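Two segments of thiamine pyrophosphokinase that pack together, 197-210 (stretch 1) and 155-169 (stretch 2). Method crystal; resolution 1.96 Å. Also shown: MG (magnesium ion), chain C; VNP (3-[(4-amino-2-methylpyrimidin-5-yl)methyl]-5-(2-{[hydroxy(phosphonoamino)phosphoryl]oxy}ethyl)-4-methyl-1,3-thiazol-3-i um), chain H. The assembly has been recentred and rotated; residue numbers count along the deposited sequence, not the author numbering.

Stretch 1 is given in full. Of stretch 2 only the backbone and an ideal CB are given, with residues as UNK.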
# COMPACT_ATOMS: atom_id res chain seq x y z
N SER A 197 -25.27 -20.85 15.88
CA SER A 197 -24.80 -22.00 15.10
C SER A 197 -25.61 -22.22 13.82
O SER A 197 -25.79 -23.36 13.38
CB SER A 197 -24.84 -23.28 15.95
OG SER A 197 -23.93 -23.21 17.03
N ASP A 198 -26.08 -21.14 13.22
CA ASP A 198 -26.85 -21.21 11.98
C ASP A 198 -25.99 -20.86 10.77
O ASP A 198 -26.51 -20.45 9.73
CB ASP A 198 -28.04 -20.25 12.04
CG ASP A 198 -29.20 -20.80 12.84
OD1 ASP A 198 -29.81 -21.80 12.40
OD2 ASP A 198 -29.51 -20.23 13.91
N VAL A 199 -24.68 -21.04 10.90
CA VAL A 199 -23.76 -20.72 9.82
C VAL A 199 -23.25 -21.94 9.06
O VAL A 199 -22.73 -22.89 9.65
CB VAL A 199 -22.54 -19.93 10.34
CG1 VAL A 199 -21.60 -19.61 9.18
CG2 VAL A 199 -23.00 -18.65 11.02
N VAL A 200 -23.40 -21.91 7.74
CA VAL A 200 -22.94 -22.98 6.86
C VAL A 200 -21.45 -22.77 6.66
O VAL A 200 -21.02 -22.12 5.71
CB VAL A 200 -23.66 -22.93 5.49
CG1 VAL A 200 -23.16 -24.05 4.60
CG2 VAL A 200 -25.16 -23.02 5.69
N VAL A 201 -20.66 -23.33 7.57
CA VAL A 201 -19.21 -23.20 7.54
C VAL A 201 -18.51 -23.77 6.30
O VAL A 201 -17.34 -23.45 6.06
CB VAL A 201 -18.58 -23.85 8.81
CG1 VAL A 201 -18.86 -25.35 8.82
CG2 VAL A 201 -17.09 -23.58 8.86
N ASP A 202 -19.21 -24.58 5.51
CA ASP A 202 -18.58 -25.16 4.33
C ASP A 202 -19.07 -24.65 2.98
O ASP A 202 -19.90 -25.28 2.32
CB ASP A 202 -18.70 -26.69 4.37
CG ASP A 202 -20.14 -27.16 4.29
OD1 ASP A 202 -20.96 -26.75 5.14
OD2 ASP A 202 -20.45 -27.94 3.36
N ILE A 203 -18.55 -23.50 2.57
CA ILE A 203 -18.91 -22.91 1.28
C ILE A 203 -17.72 -22.14 0.72
O ILE A 203 -17.21 -21.21 1.35
CB ILE A 203 -20.14 -21.98 1.40
CG1 ILE A 203 -20.48 -21.41 0.02
CG2 ILE A 203 -19.87 -20.87 2.41
CD1 ILE A 203 -21.73 -20.57 -0.01
N ASP A 204 -17.27 -22.55 -0.46
CA ASP A 204 -16.13 -21.92 -1.12
C ASP A 204 -16.54 -20.65 -1.85
O ASP A 204 -17.35 -20.68 -2.78
CB ASP A 204 -15.50 -22.89 -2.11
CG ASP A 204 -14.99 -24.15 -1.43
OD1 ASP A 204 -14.12 -24.03 -0.54
OD2 ASP A 204 -15.46 -25.25 -1.78
N ILE A 205 -15.97 -19.53 -1.42
CA ILE A 205 -16.27 -18.24 -2.01
C ILE A 205 -14.99 -17.56 -2.51
O ILE A 205 -13.96 -17.60 -1.84
CB ILE A 205 -16.94 -17.30 -0.98
CG1 ILE A 205 -18.15 -17.98 -0.35
CG2 ILE A 205 -17.33 -15.99 -1.64
CD1 ILE A 205 -19.24 -18.31 -1.33
N THR A 206 -15.08 -16.96 -3.68
CA THR A 206 -13.96 -16.23 -4.26
C THR A 206 -14.45 -14.79 -4.43
O THR A 206 -15.42 -14.54 -5.15
CB THR A 206 -13.55 -16.79 -5.65
OG1 THR A 206 -13.03 -18.11 -5.49
CG2 THR A 206 -12.49 -15.90 -6.28
N ILE A 207 -13.80 -13.86 -3.74
CA ILE A 207 -14.18 -12.46 -3.81
C ILE A 207 -13.13 -11.62 -4.53
O ILE A 207 -12.01 -11.48 -4.05
CB ILE A 207 -14.38 -11.85 -2.41
CG1 ILE A 207 -15.37 -12.68 -1.60
CG2 ILE A 207 -14.90 -10.42 -2.55
CD1 ILE A 207 -15.51 -12.20 -0.16
N TYR A 208 -13.52 -11.06 -5.67
CA TYR A 208 -12.65 -10.20 -6.44
C TYR A 208 -12.94 -8.79 -5.95
O TYR A 208 -14.08 -8.33 -6.00
CB TYR A 208 -12.97 -10.33 -7.93
CG TYR A 208 -12.60 -11.68 -8.50
CD1 TYR A 208 -11.27 -12.02 -8.72
CD2 TYR A 208 -13.57 -12.64 -8.77
CE1 TYR A 208 -10.91 -13.28 -9.20
CE2 TYR A 208 -13.23 -13.91 -9.25
CZ TYR A 208 -11.90 -14.22 -9.46
OH TYR A 208 -11.55 -15.47 -9.92
N VAL A 209 -11.92 -8.11 -5.43
CA VAL A 209 -12.10 -6.76 -4.91
C VAL A 209 -11.41 -5.70 -5.77
O VAL A 209 -10.21 -5.78 -6.03
CB VAL A 209 -11.54 -6.66 -3.46
CG1 VAL A 209 -11.82 -5.27 -2.89
CG2 VAL A 209 -12.14 -7.74 -2.58
N LEU A 210 -12.18 -4.71 -6.21
CA LEU A 210 -11.64 -3.60 -7.01
C LEU A 210 -11.53 -2.32 -6.19
O LEU A 210 -12.37 -2.05 -5.33
CB LEU A 210 -12.54 -3.31 -8.22
CG LEU A 210 -12.74 -4.40 -9.27
CD1 LEU A 210 -13.71 -3.90 -10.34
CD2 LEU A 210 -11.39 -4.76 -9.89
N UNK A 155 -16.58 0.69 5.20
CA UNK A 155 -17.43 0.16 4.15
C UNK A 155 -16.97 -1.19 3.62
O UNK A 155 -17.79 -2.01 3.21
CB UNK A 155 -17.50 1.16 3.00
N UNK A 156 -15.66 -1.40 3.61
CA UNK A 156 -15.11 -2.66 3.14
C UNK A 156 -15.62 -3.81 3.99
O UNK A 156 -16.18 -4.78 3.47
CB UNK A 156 -13.58 -2.62 3.16
N UNK A 157 -15.42 -3.69 5.29
CA UNK A 157 -15.84 -4.72 6.23
C UNK A 157 -17.35 -4.93 6.22
O UNK A 157 -17.82 -6.06 6.22
CB UNK A 157 -15.38 -4.36 7.64
N UNK A 158 -18.10 -3.83 6.21
CA UNK A 158 -19.56 -3.94 6.17
C UNK A 158 -19.99 -4.70 4.93
O UNK A 158 -20.93 -5.48 4.97
CB UNK A 158 -20.21 -2.56 6.20
N UNK A 159 -19.28 -4.48 3.82
CA UNK A 159 -19.60 -5.17 2.57
C UNK A 159 -19.28 -6.66 2.65
O UNK A 159 -20.05 -7.49 2.16
CB UNK A 159 -18.83 -4.54 1.41
N UNK A 160 -18.14 -6.99 3.25
CA UNK A 160 -17.75 -8.39 3.40
C UNK A 160 -18.81 -9.11 4.23
O UNK A 160 -19.23 -10.22 3.90
CB UNK A 160 -16.37 -8.51 4.05
N UNK A 161 -19.23 -8.48 5.32
CA UNK A 161 -20.26 -9.06 6.18
C UNK A 161 -21.54 -9.29 5.39
O UNK A 161 -22.21 -10.31 5.56
CB UNK A 161 -20.53 -8.15 7.38
N UNK A 162 -21.88 -8.33 4.54
CA UNK A 162 -23.06 -8.45 3.71
C UNK A 162 -22.91 -9.66 2.78
O UNK A 162 -23.86 -10.41 2.56
CB UNK A 162 -23.29 -7.17 2.91
N UNK A 163 -21.71 -9.83 2.25
CA UNK A 163 -21.43 -10.95 1.35
C UNK A 163 -21.55 -12.28 2.08
O UNK A 163 -22.15 -13.23 1.58
CB UNK A 163 -20.03 -10.81 0.74
N UNK A 164 -20.96 -12.34 3.27
CA UNK A 164 -21.01 -13.55 4.07
C UNK A 164 -22.44 -13.86 4.48
O UNK A 164 -22.88 -15.01 4.43
CB UNK A 164 -20.12 -13.41 5.31
N UNK A 165 -23.17 -12.83 4.89
CA UNK A 165 -24.56 -12.99 5.30
C UNK A 165 -25.44 -13.40 4.12
O UNK A 165 -26.37 -14.19 4.28
CB UNK A 165 -25.08 -11.69 5.92
N UNK A 166 -25.15 -12.86 2.94
CA UNK A 166 -25.93 -13.19 1.75
C UNK A 166 -25.94 -14.70 1.48
O UNK A 166 -26.99 -15.28 1.24
CB UNK A 166 -25.37 -12.45 0.54
N UNK A 167 -24.77 -15.32 1.51
CA UNK A 167 -24.66 -16.75 1.25
C UNK A 167 -25.22 -17.61 2.38
O UNK A 167 -25.29 -18.83 2.26
CB UNK A 167 -23.19 -17.12 1.01
N UNK A 168 -25.63 -16.96 3.46
CA UNK A 168 -26.20 -17.69 4.58
C UNK A 168 -27.72 -17.54 4.61
O UNK A 168 -28.45 -18.51 4.81
CB UNK A 168 -25.59 -17.20 5.90
N UNK A 169 -28.18 -16.31 4.40
CA UNK A 169 -29.60 -16.00 4.47
C UNK A 169 -30.38 -15.70 3.19
O UNK A 169 -31.58 -15.97 3.13
CB UNK A 169 -29.76 -14.79 5.39
MG MG C . -18.40 5.55 3.29
O2G VNP H . -15.26 7.47 6.27
PG VNP H . -14.17 6.98 5.20
O3G VNP H . -12.82 7.49 5.54
O1G VNP H . -14.67 7.52 3.77
N3B VNP H . -14.21 5.35 5.15
PB VNP H . -15.67 4.72 5.47
O2B VNP H . -15.61 3.26 5.23
O1B VNP H . -16.68 5.50 4.71
O1 VNP H . -15.89 5.00 7.04
C7 VNP H . -15.04 4.49 8.07
C12 VNP H . -15.92 4.37 9.32
C11 VNP H . -15.23 3.93 10.61
C10 VNP H . -14.47 5.02 11.38
CM4 VNP H . -14.88 6.49 11.36
S1 VNP H . -13.95 2.64 10.51
C9 VNP H . -13.05 3.30 11.86
N5 VNP H . -13.40 4.57 12.05
C7A VNP H . -12.60 5.49 12.87
C5A VNP H . -11.82 4.80 13.99
C6A VNP H . -10.43 4.87 13.91
N1A VNP H . -9.67 4.40 14.88
C2A VNP H . -10.21 3.84 15.96
CM2 VNP H . -9.29 3.33 17.09
N3A VNP H . -11.54 3.73 16.08
C4A VNP H . -12.35 4.20 15.12
N4A VNP H . -13.67 4.06 15.27

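Stretch 2 is a helix that runs roughly antiparallel to strand 205-210, at 148°. Stretch 1 turns Ile 203, Ile 205, Ile 207 and Val 209 toward it.

Position 155 is out of reach of stretch 1, but it lies near the magnesium ion and the VNP phosphates. An acidic side chain would suit the metal. It is Asp 155; Asp 155 OD2 binds MG at 2.2 Å, and Asp 155 N donates to VNP O2B at 2.7 Å.

At position 156 CA-to-CB points sideways, and the ideal CB has nothing of stretch 1 within 5.5 Å. Val 209 offers methyls further off, so a long apolar or aromatic side chain could reach them. It is Phe 156; the edge of its ring meets Val 209, with Phe 156 CE1 4.0 Å from Val 209 CG1.

Positions 157, 158 and 159 are out of reach, and stretch 1 sets no demand there; they are Thr 157, Lys 158 and Ser 159. Ser 159 OG donates to Asp 155 O at 2.9 Å.

Position 160 also points sideways. Ile 207 CD1 extends toward the helix, and Leu, Ile or Met could meet it. It is Ile 160, with Ile 160 CD1 3.9 Å from Ile 207 CD1.

Positions 161, 162, 165 and 166 are out of reach, so stretch 1 leaves the choice open; they are His 161, Cys 162, Leu 165 and His 166.

Position 163 points toward stretch 1, the ideal CB at 163 lying 4.8 Å from Ile 207 CD1. A medium apolar side chain fits, such as Val, Ile or Leu. It is Ile 163, with Ile 163 CG2 4.1 Å from Ile 207 CD1.

Position 164 points sideways without contact, so many residues would do; it is Gln 164.

Position 167 points toward stretch 1. The ideal CB at 167 is 3.9 Å from Ile 203 CD1 and 4.7 Å from Ile 205 CD1. This apolar patch suits Leu, Met or an aromatic ring. It is Tyr 167. Ile 205 CD1 sits over one face, 3.8 Å from the centroid of the Tyr 167 ring, a CH-pi contact. Ile 203 CD1 approaches obliquely, 3.8 Å from Tyr 167 CD1.

Position 168 lies in the wider pi-type turn and points toward the loop, where Val 200 presents both a backbone N and O. A long side chain that can both donate and accept would match, and Gln has the reach. It is Gln 168. Val 200 N donates to Gln 168 OE1 at 2.6 Å, nearly linear; Gln 168 NE2 returns a weak bond to Val 200 O at 3.4 Å.

Position 169 points sideways and asks little of its side chain. It is Leu 169.

Stretch 2 (155-169) DFTKSIHCIQLHYQL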
# COMPACT_ATOMS: atom_id res chain seq x y z
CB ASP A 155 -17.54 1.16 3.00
CG ASP A 155 -18.13 2.47 3.45
OD1 ASP A 155 -18.96 2.46 4.38
OD2 ASP A 155 -17.77 3.50 2.86
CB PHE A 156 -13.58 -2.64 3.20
CG PHE A 156 -12.95 -3.94 2.80
CD1 PHE A 156 -12.76 -4.26 1.46
CD2 PHE A 156 -12.60 -4.88 3.77
CE1 PHE A 156 -12.22 -5.49 1.09
CE2 PHE A 156 -12.06 -6.11 3.40
CZ PHE A 156 -11.87 -6.42 2.05
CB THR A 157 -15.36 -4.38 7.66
OG1 THR A 157 -13.93 -4.30 7.67
CG2 THR A 157 -15.81 -5.45 8.65
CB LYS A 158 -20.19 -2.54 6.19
CG LYS A 158 -19.99 -1.82 7.52
CD LYS A 158 -20.28 -0.33 7.41
CE LYS A 158 -20.04 0.36 8.74
NZ LYS A 158 -20.26 1.83 8.69
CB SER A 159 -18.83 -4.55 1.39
OG SER A 159 -19.29 -3.24 1.10
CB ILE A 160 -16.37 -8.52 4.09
CG1 ILE A 160 -15.26 -8.03 3.16
CG2 ILE A 160 -16.13 -9.98 4.50
CD1 ILE A 160 -15.11 -8.85 1.88
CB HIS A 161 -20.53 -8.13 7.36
CG HIS A 161 -19.56 -8.30 8.49
ND1 HIS A 161 -19.33 -7.31 9.43
CD2 HIS A 161 -18.77 -9.34 8.84
CE1 HIS A 161 -18.44 -7.75 10.30
NE2 HIS A 161 -18.08 -8.97 9.97
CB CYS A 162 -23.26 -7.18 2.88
SG CYS A 162 -24.47 -7.34 1.55
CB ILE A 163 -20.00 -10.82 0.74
CG1 ILE A 163 -19.98 -9.69 -0.29
CG2 ILE A 163 -19.57 -12.16 0.11
CD1 ILE A 163 -18.60 -9.26 -0.74
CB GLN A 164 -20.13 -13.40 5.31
CG GLN A 164 -18.64 -13.46 4.99
CD GLN A 164 -17.78 -13.37 6.23
OE1 GLN A 164 -17.70 -12.32 6.87
NE2 GLN A 164 -17.14 -14.47 6.59
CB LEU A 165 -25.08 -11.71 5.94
CG LEU A 165 -24.51 -11.45 7.34
CD1 LEU A 165 -24.94 -10.09 7.85
CD2 LEU A 165 -25.00 -12.55 8.29
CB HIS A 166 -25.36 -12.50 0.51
CG HIS A 166 -25.87 -13.06 -0.78
ND1 HIS A 166 -27.05 -12.65 -1.36
CD2 HIS A 166 -25.37 -14.03 -1.59
CE1 HIS A 166 -27.26 -13.35 -2.46
NE2 HIS A 166 -26.25 -14.19 -2.62
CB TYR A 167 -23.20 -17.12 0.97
CG TYR A 167 -22.78 -16.73 -0.43
CD1 TYR A 167 -23.23 -17.46 -1.54
CD2 TYR A 167 -22.00 -15.60 -0.67
CE1 TYR A 167 -22.92 -17.08 -2.83
CE2 TYR A 167 -21.68 -15.20 -1.97
CZ TYR A 167 -22.15 -15.95 -3.05
OH TYR A 167 -21.88 -15.55 -4.34
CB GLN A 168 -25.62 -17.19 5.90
CG GLN A 168 -24.16 -17.51 6.12
CD GLN A 168 -23.87 -18.99 6.03
OE1 GLN A 168 -24.54 -19.81 6.67
NE2 GLN A 168 -22.85 -19.35 5.25
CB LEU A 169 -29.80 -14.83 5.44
CG LEU A 169 -29.69 -15.07 6.95
CD1 LEU A 169 -28.62 -16.09 7.27
CD2 LEU A 169 -29.39 -13.74 7.64
O HOH W 1 -16.56 6.12 1.92
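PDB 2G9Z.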